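PDB 3SXK: transcriptional regulator, GntR family from Thermotoga maritima, which probably binds specific DNA sequences to regulate transcription, here represented by its zinc-binding, all-helical FCD domain without the DNA-binding part. Local coordinates for residues A[36-41]-A[59-64]; A[14-19]-A[125-130]. The protein carries 3 engineered substitutions. All coordinates share one frame; numbering follows the deposited sequence.

In the fold
Both contacts pair antiparallel helices of the FCD domain, and both are largely buried. They share no helix: interaction 1 joins helices 34-44 and 51-68, interaction 2 joins helices 5-25 and 115-135. Interaction 1 is nested within the long loop of chain that interaction 2 closes. Its contact is aliphatic inside and ends in a charged pair at an exposed glutamate. Both supply ligands to one zinc ion. In interaction 1 these, H63 and D59, lie away from the facing helix 34-44. In interaction 2 the metal and a sulfate lie beside the contact of R15 with L126. The two meet where H63 ND1 lies 2.6 Å from E19 OE1, a probable hydrogen bond.

Interaction 1: residues A[36-41]-A[59-64]; sequences LLEIKG and DERLHK. With ZN (zinc ion), chain D.
NH2 of R61 is held by two glutamates of the facing helix, E38 and E35. It gives a weak, bent hydrogen bond of 3.1 Å to OE1 of E38, part of a salt bridge. The carboxylate and guanidinium planes are turned 73° apart, so the two groups do not meet as a flat pair. E35 is the stronger partner. I39 packs against the arginine. Its CG1 lies over one guanidinium face, offset toward the rim, 4.0 Å from NE of R61. The two side chains lie alongside, pointing opposite ways. CD1 of I39 reaches the backbone of the other helix, 3.6 Å from N of L62. Deeper, CD1 of L36 meets CD1 of L62 at 3.8 Å. L36 starts out pointing away, but chi1 (-175°) and chi2 together turn CD1 back toward the contact. The short axes run antiparallel at 153°, 10.0 Å apart. On the far side of 59-64, NE2 of H63 binds zinc at 2.1 Å, together with H103, H125 and a sulfate oxygen. OD1 of D59, one turn earlier, approaches the same zinc at 2.7 Å, long for a metal bond, while its OD2 pairs with R90. H63 also packs on L122 and L126 of helix 115-135. L62 touches H103 of helix 96-111, where L36 packs on I110 and I111. Helix 51-68 thus lies between helix 34-44 and the metal site.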
loop_
_atom_site.group_PDB
_atom_site.type_symbol
_atom_site.label_atom_id
_atom_site.label_comp_id
_atom_site.label_asym_id
_atom_site.label_seq_id
_atom_site.Cartn_x
_atom_site.Cartn_y
_atom_site.Cartn_z
ATOM N N LEU A 36 -21.152 2.518 -4.471
ATOM C CA LEU A 36 -20.851 3.791 -3.822
ATOM C C LEU A 36 -22.149 4.572 -3.522
ATOM O O LEU A 36 -22.317 5.151 -2.444
ATOM C CB LEU A 36 -19.917 4.614 -4.671
ATOM C CG LEU A 36 -19.435 5.912 -4.036
ATOM C CD1 LEU A 36 -18.557 5.584 -2.829
ATOM C CD2 LEU A 36 -18.690 6.808 -5.043
ATOM N N LEU A 37 -23.044 4.570 -4.496
ATOM C CA LEU A 37 -24.293 5.302 -4.387
ATOM C C LEU A 37 -25.244 4.629 -3.386
ATOM O O LEU A 37 -25.938 5.313 -2.643
ATOM C CB LEU A 37 -24.947 5.390 -5.764
ATOM C CG LEU A 37 -24.190 6.169 -6.812
ATOM C CD1 LEU A 37 -24.950 6.128 -8.110
ATOM C CD2 LEU A 37 -23.983 7.606 -6.366
ATOM N N GLU A 38 -25.250 3.299 -3.356
ATOM C CA GLU A 38 -26.026 2.560 -2.362
ATOM C C GLU A 38 -25.561 2.911 -0.948
ATOM O O GLU A 38 -26.370 3.163 -0.042
ATOM C CB GLU A 38 -25.873 1.066 -2.570
ATOM C CG GLU A 38 -26.614 0.491 -3.758
ATOM C CD GLU A 38 -26.516 -1.037 -3.818
ATOM O OE1 GLU A 38 -26.203 -1.675 -2.790
ATOM O OE2 GLU A 38 -26.750 -1.597 -4.903
ATOM N N ILE A 39 -24.255 2.958 -0.754
ATOM C CA ILE A 39 -23.693 3.336 0.543
ATOM C C ILE A 39 -24.091 4.768 0.912
ATOM O O ILE A 39 -24.512 5.045 2.049
ATOM C CB ILE A 39 -22.161 3.223 0.547
ATOM C CG1 ILE A 39 -21.714 1.749 0.384
ATOM C CG2 ILE A 39 -21.574 3.844 1.781
ATOM C CD1 ILE A 39 -20.208 1.629 0.035
ATOM N N LYS A 40 -23.953 5.681 -0.044
ATOM C CA LYS A 40 -24.301 7.082 0.171
ATOM C C LYS A 40 -25.771 7.198 0.587
ATOM O O LYS A 40 -26.112 7.959 1.473
ATOM C CB LYS A 40 -24.105 7.865 -1.104
ATOM C CG LYS A 40 -24.379 9.368 -0.960
ATOM C CD LYS A 40 -24.390 10.130 -2.276
ATOM C CE LYS A 40 -25.272 11.408 -2.120
ATOM N NZ LYS A 40 -25.431 12.188 -3.368
ATOM N N GLY A 41 -26.617 6.429 -0.075
ATOM C CA GLY A 41 -28.045 6.412 0.201
ATOM C C GLY A 41 -28.321 5.983 1.620
ATOM O O GLY A 41 -29.226 6.504 2.265
ATOM N N ASP A 59 -19.621 1.664 6.971
ATOM C CA ASP A 59 -18.187 1.895 7.112
ATOM C C ASP A 59 -17.374 0.762 6.461
ATOM O O ASP A 59 -16.493 1.022 5.608
ATOM C CB ASP A 59 -17.807 2.001 8.599
ATOM C CG ASP A 59 -16.311 2.146 8.796
ATOM O OD1 ASP A 59 -15.770 3.151 8.313
ATOM O OD2 ASP A 59 -15.653 1.218 9.356
ATOM N N GLU A 60 -17.689 -0.486 6.801
ATOM C CA GLU A 60 -16.997 -1.625 6.218
ATOM C C GLU A 60 -17.161 -1.617 4.702
ATOM O O GLU A 60 -16.178 -1.796 3.941
ATOM C CB GLU A 60 -17.525 -2.938 6.794
ATOM C CG GLU A 60 -16.892 -4.146 6.141
ATOM C CD GLU A 60 -17.148 -5.458 6.822
ATOM O OE1 GLU A 60 -17.880 -5.501 7.832
ATOM O OE2 GLU A 60 -16.577 -6.458 6.335
ATOM N N ARG A 61 -18.396 -1.385 4.260
ATOM C CA ARG A 61 -18.647 -1.388 2.807
ATOM C C ARG A 61 -17.860 -0.337 2.071
ATOM O O ARG A 61 -17.345 -0.644 0.983
ATOM C CB ARG A 61 -20.138 -1.235 2.491
ATOM C CG ARG A 61 -20.960 -2.461 2.908
ATOM C CD ARG A 61 -22.458 -2.151 2.778
ATOM N NE ARG A 61 -22.860 -1.933 1.387
ATOM C CZ ARG A 61 -24.089 -1.602 1.025
ATOM N NH1 ARG A 61 -25.016 -1.423 1.949
ATOM N NH2 ARG A 61 -24.384 -1.443 -0.255
ATOM N N LEU A 62 -17.770 0.874 2.622
ATOM C CA LEU A 62 -17.093 1.977 1.936
ATOM C C LEU A 62 -15.593 1.714 1.803
ATOM O O LEU A 62 -15.032 1.817 0.687
ATOM C CB LEU A 62 -17.341 3.290 2.675
ATOM C CG LEU A 62 -16.684 4.535 2.066
ATOM C CD1 LEU A 62 -17.157 4.788 0.638
ATOM C CD2 LEU A 62 -16.961 5.766 2.912
ATOM N N HIS A 63 -14.946 1.362 2.911
ATOM C CA HIS A 63 -13.524 1.079 2.893
ATOM C C HIS A 63 -13.197 -0.157 2.041
ATOM O O HIS A 63 -12.186 -0.162 1.297
ATOM C CB HIS A 63 -13.001 0.970 4.325
ATOM C CG HIS A 63 -13.000 2.278 5.063
ATOM N ND1 HIS A 63 -12.009 3.222 4.907
ATOM C CD2 HIS A 63 -13.855 2.783 5.991
ATOM C CE1 HIS A 63 -12.266 4.270 5.671
ATOM N NE2 HIS A 63 -13.369 4.010 6.356
ATOM N N LYS A 64 -14.015 -1.199 2.130
ATOM C CA LYS A 64 -13.779 -2.396 1.334
ATOM C C LYS A 64 -14.013 -2.136 -0.150
ATOM O O LYS A 64 -13.387 -2.806 -0.972
ATOM C CB LYS A 64 -14.612 -3.578 1.811
ATOM C CG LYS A 64 -13.992 -4.227 3.059
ATOM C CD LYS A 64 -14.580 -5.570 3.347
ATOM C CE LYS A 64 -13.765 -6.263 4.450
ATOM N NZ LYS A 64 -14.485 -7.448 4.947
HETATM ZN ZN ZN D . -14.173 5.218 7.823
#

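Interaction 2: residues A[14-19]-A[125-130]; sequences TRIMME and HLKNVE. With ZN (zinc ion), chain D; SO4 (sulfate ion), chain C.
The zinc site of the FCD domain lies at one side of this contact, where R15 and L126 meet beside the metal. CD2 of L126 sits over the centre of one face of the R15 guanidinium, 3.7 Å from CZ. The leucine comes in perpendicular to the arginine chain. E19, one turn after R15 on the same helix, holds the guanidinium side-on. NE and NH2 of R15 both donate to OE2 of E19, and the NE bond is 2.9 Å long. That oxygen lies almost in the guanidinium plane. The grip probably fixes the rotation of the arginine and presents its outer end to a sulfate. E19 OE2 also bonds to Y79, the stronger partner. NH1 of R15 donates a hydrogen bond of 2.9 Å to O2 of the sulfate, and NH2 one of 3.1 Å to O1.

The sulfate probably comes from the crystallisation liquor. Its O3 binds zinc at 2.1 Å, as does NE2 of H125. Three histidines on three different helices, H63, H103 and H125, thus bind the metal with this oxygen inside the helical bundle characteristic of FCD domains, and OD1 of D59 stands at a longer distance. E102 accepts a hydrogen bond from ND1 of H125, which probably steadies the ring from the second shell.

Away from the metal the contact is apolar. CG1 of I16 lies 3.7 Å from CD1 of L126, the two side chains running side by side in opposing senses. CD1 of I16 meets CD of K127 at 3.7 Å. Bends at chi2 and chi3 fold the lysine so that CD meets I16 and NZ turns back to OE1 of E130. On another side of helix 5-25, M17 and M18 pack against F21 and M17 of the second subunit.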
loop_
_atom_site.group_PDB
_atom_site.type_symbol
_atom_site.label_atom_id
_atom_site.label_comp_id
_atom_site.label_asym_id
_atom_site.label_seq_id
_atom_site.Cartn_x
_atom_site.Cartn_y
_atom_site.Cartn_z
ATOM N N THR A 14 -1.126 1.028 7.648
ATOM C CA THR A 14 -1.395 -0.001 6.653
ATOM C C THR A 14 -2.626 0.301 5.821
ATOM O O THR A 14 -2.621 0.110 4.591
ATOM C CB THR A 14 -1.449 -1.396 7.284
ATOM O OG1 THR A 14 -0.215 -1.638 7.973
ATOM C CG2 THR A 14 -1.655 -2.494 6.237
ATOM N N ARG A 15 -3.695 0.737 6.463
ATOM C CA ARG A 15 -4.927 1.127 5.773
ATOM C C ARG A 15 -4.686 2.298 4.846
ATOM O O ARG A 15 -5.192 2.298 3.707
ATOM C CB ARG A 15 -6.019 1.503 6.784
ATOM C CG ARG A 15 -6.507 0.320 7.599
ATOM C CD ARG A 15 -7.664 0.723 8.511
ATOM N NE ARG A 15 -8.865 1.052 7.765
ATOM C CZ ARG A 15 -9.968 1.553 8.291
ATOM N NH1 ARG A 15 -10.065 1.719 9.604
ATOM N NH2 ARG A 15 -10.976 1.861 7.511
ATOM N N ILE A 16 -3.934 3.302 5.293
ATOM C CA ILE A 16 -3.641 4.442 4.417
ATOM C C ILE A 16 -2.889 3.945 3.177
ATOM O O ILE A 16 -3.262 4.263 2.029
ATOM C CB ILE A 16 -2.876 5.527 5.170
ATOM C CG1 ILE A 16 -3.772 6.196 6.194
ATOM C CG2 ILE A 16 -2.347 6.562 4.171
ATOM C CD1 ILE A 16 -3.007 7.068 7.151
ATOM N N MET A 17 -1.855 3.143 3.389
ATOM C CA MET A 17 -1.121 2.526 2.276
ATOM C C MET A 17 -2.003 1.836 1.229
ATOM O O MET A 17 -1.884 2.112 0.008
ATOM C CB MET A 17 -0.080 1.549 2.824
ATOM C CG MET A 17 0.733 0.780 1.757
ATOM S SD MET A 17 1.837 -0.430 2.430
ATOM C CE MET A 17 0.661 -1.657 2.985
ATOM N N MET A 18 -2.888 0.969 1.703
ATOM C CA MET A 18 -3.702 0.161 0.829
ATOM C C MET A 18 -4.873 0.920 0.206
ATOM O O MET A 18 -5.078 0.895 -1.018
ATOM C CB MET A 18 -4.167 -1.105 1.534
ATOM C CG MET A 18 -3.014 -2.036 1.899
ATOM S SD MET A 18 -3.576 -3.489 2.774
ATOM C CE MET A 18 -4.204 -4.380 1.467
ATOM N N GLU A 19 -5.655 1.579 1.066
ATOM C CA GLU A 19 -6.897 2.225 0.640
ATOM C C GLU A 19 -6.615 3.450 -0.233
ATOM O O GLU A 19 -7.296 3.665 -1.199
ATOM C CB GLU A 19 -7.771 2.647 1.833
ATOM C CG GLU A 19 -8.243 1.487 2.713
ATOM C CD GLU A 19 -9.164 1.925 3.822
ATOM O OE1 GLU A 19 -9.808 3.008 3.597
ATOM O OE2 GLU A 19 -9.330 1.202 4.867
ATOM N N HIS A 125 -9.451 11.633 7.210
ATOM C CA HIS A 125 -10.369 10.751 7.943
ATOM C C HIS A 125 -9.629 9.669 8.762
ATOM O O HIS A 125 -9.864 9.509 9.954
ATOM C CB HIS A 125 -11.338 10.122 6.931
ATOM C CG HIS A 125 -12.144 8.985 7.455
ATOM N ND1 HIS A 125 -12.957 9.067 8.572
ATOM C CD2 HIS A 125 -12.230 7.700 7.024
ATOM C CE1 HIS A 125 -13.534 7.893 8.779
ATOM N NE2 HIS A 125 -13.090 7.036 7.869
ATOM N N LEU A 126 -8.754 8.897 8.114
ATOM C CA LEU A 126 -8.029 7.851 8.821
ATOM C C LEU A 126 -7.111 8.429 9.890
ATOM O O LEU A 126 -7.035 7.881 10.971
ATOM C CB LEU A 126 -7.260 6.962 7.842
ATOM C CG LEU A 126 -8.162 6.081 6.958
ATOM C CD1 LEU A 126 -7.390 5.420 5.790
ATOM C CD2 LEU A 126 -8.926 5.038 7.796
ATOM N N LYS A 127 -6.456 9.553 9.625
ATOM C CA LYS A 127 -5.559 10.166 10.605
ATOM C C LYS A 127 -6.371 10.742 11.788
ATOM O O LYS A 127 -5.896 10.733 12.928
ATOM C CB LYS A 127 -4.692 11.264 9.939
ATOM C CG LYS A 127 -3.577 10.750 9.001
ATOM C CD LYS A 127 -2.754 9.731 9.765
ATOM C CE LYS A 127 -1.284 9.776 9.645
ATOM N NZ LYS A 127 -0.598 8.629 10.322
ATOM N N ASN A 128 -7.591 11.222 11.519
ATOM C CA ASN A 128 -8.460 11.777 12.559
ATOM C C ASN A 128 -8.923 10.652 13.451
ATOM O O ASN A 128 -8.912 10.775 14.684
ATOM C CB ASN A 128 -9.683 12.469 11.968
ATOM C CG ASN A 128 -9.384 13.865 11.452
ATOM O OD1 ASN A 128 -8.302 14.419 11.653
ATOM N ND2 ASN A 128 -10.358 14.438 10.781
ATOM N N VAL A 129 -9.266 9.524 12.847
ATOM C CA VAL A 129 -9.702 8.362 13.594
ATOM C C VAL A 129 -8.551 7.869 14.479
ATOM O O VAL A 129 -8.757 7.568 15.652
ATOM C CB VAL A 129 -10.149 7.236 12.617
ATOM C CG1 VAL A 129 -10.246 5.889 13.343
ATOM C CG2 VAL A 129 -11.462 7.601 11.951
ATOM N N GLU A 130 -7.348 7.797 13.924
ATOM C CA GLU A 130 -6.147 7.371 14.628
ATOM C C GLU A 130 -5.927 8.253 15.864
ATOM O O GLU A 130 -5.698 7.757 16.967
ATOM C CB GLU A 130 -4.948 7.506 13.705
ATOM C CG GLU A 130 -3.634 7.050 14.306
ATOM C CD GLU A 130 -2.487 7.187 13.351
ATOM O OE1 GLU A 130 -2.483 8.147 12.554
ATOM O OE2 GLU A 130 -1.593 6.342 13.394
HETATM ZN ZN ZN D . -14.173 5.218 7.823
HETATM S S SO4 C . -13.069 3.640 10.368
HETATM O O1 SO4 C . -13.224 2.339 9.601
HETATM O O2 SO4 C . -11.665 4.014 10.526
HETATM O O3 SO4 C . -13.949 4.760 9.821
HETATM O O4 SO4 C . -13.443 3.503 11.764
#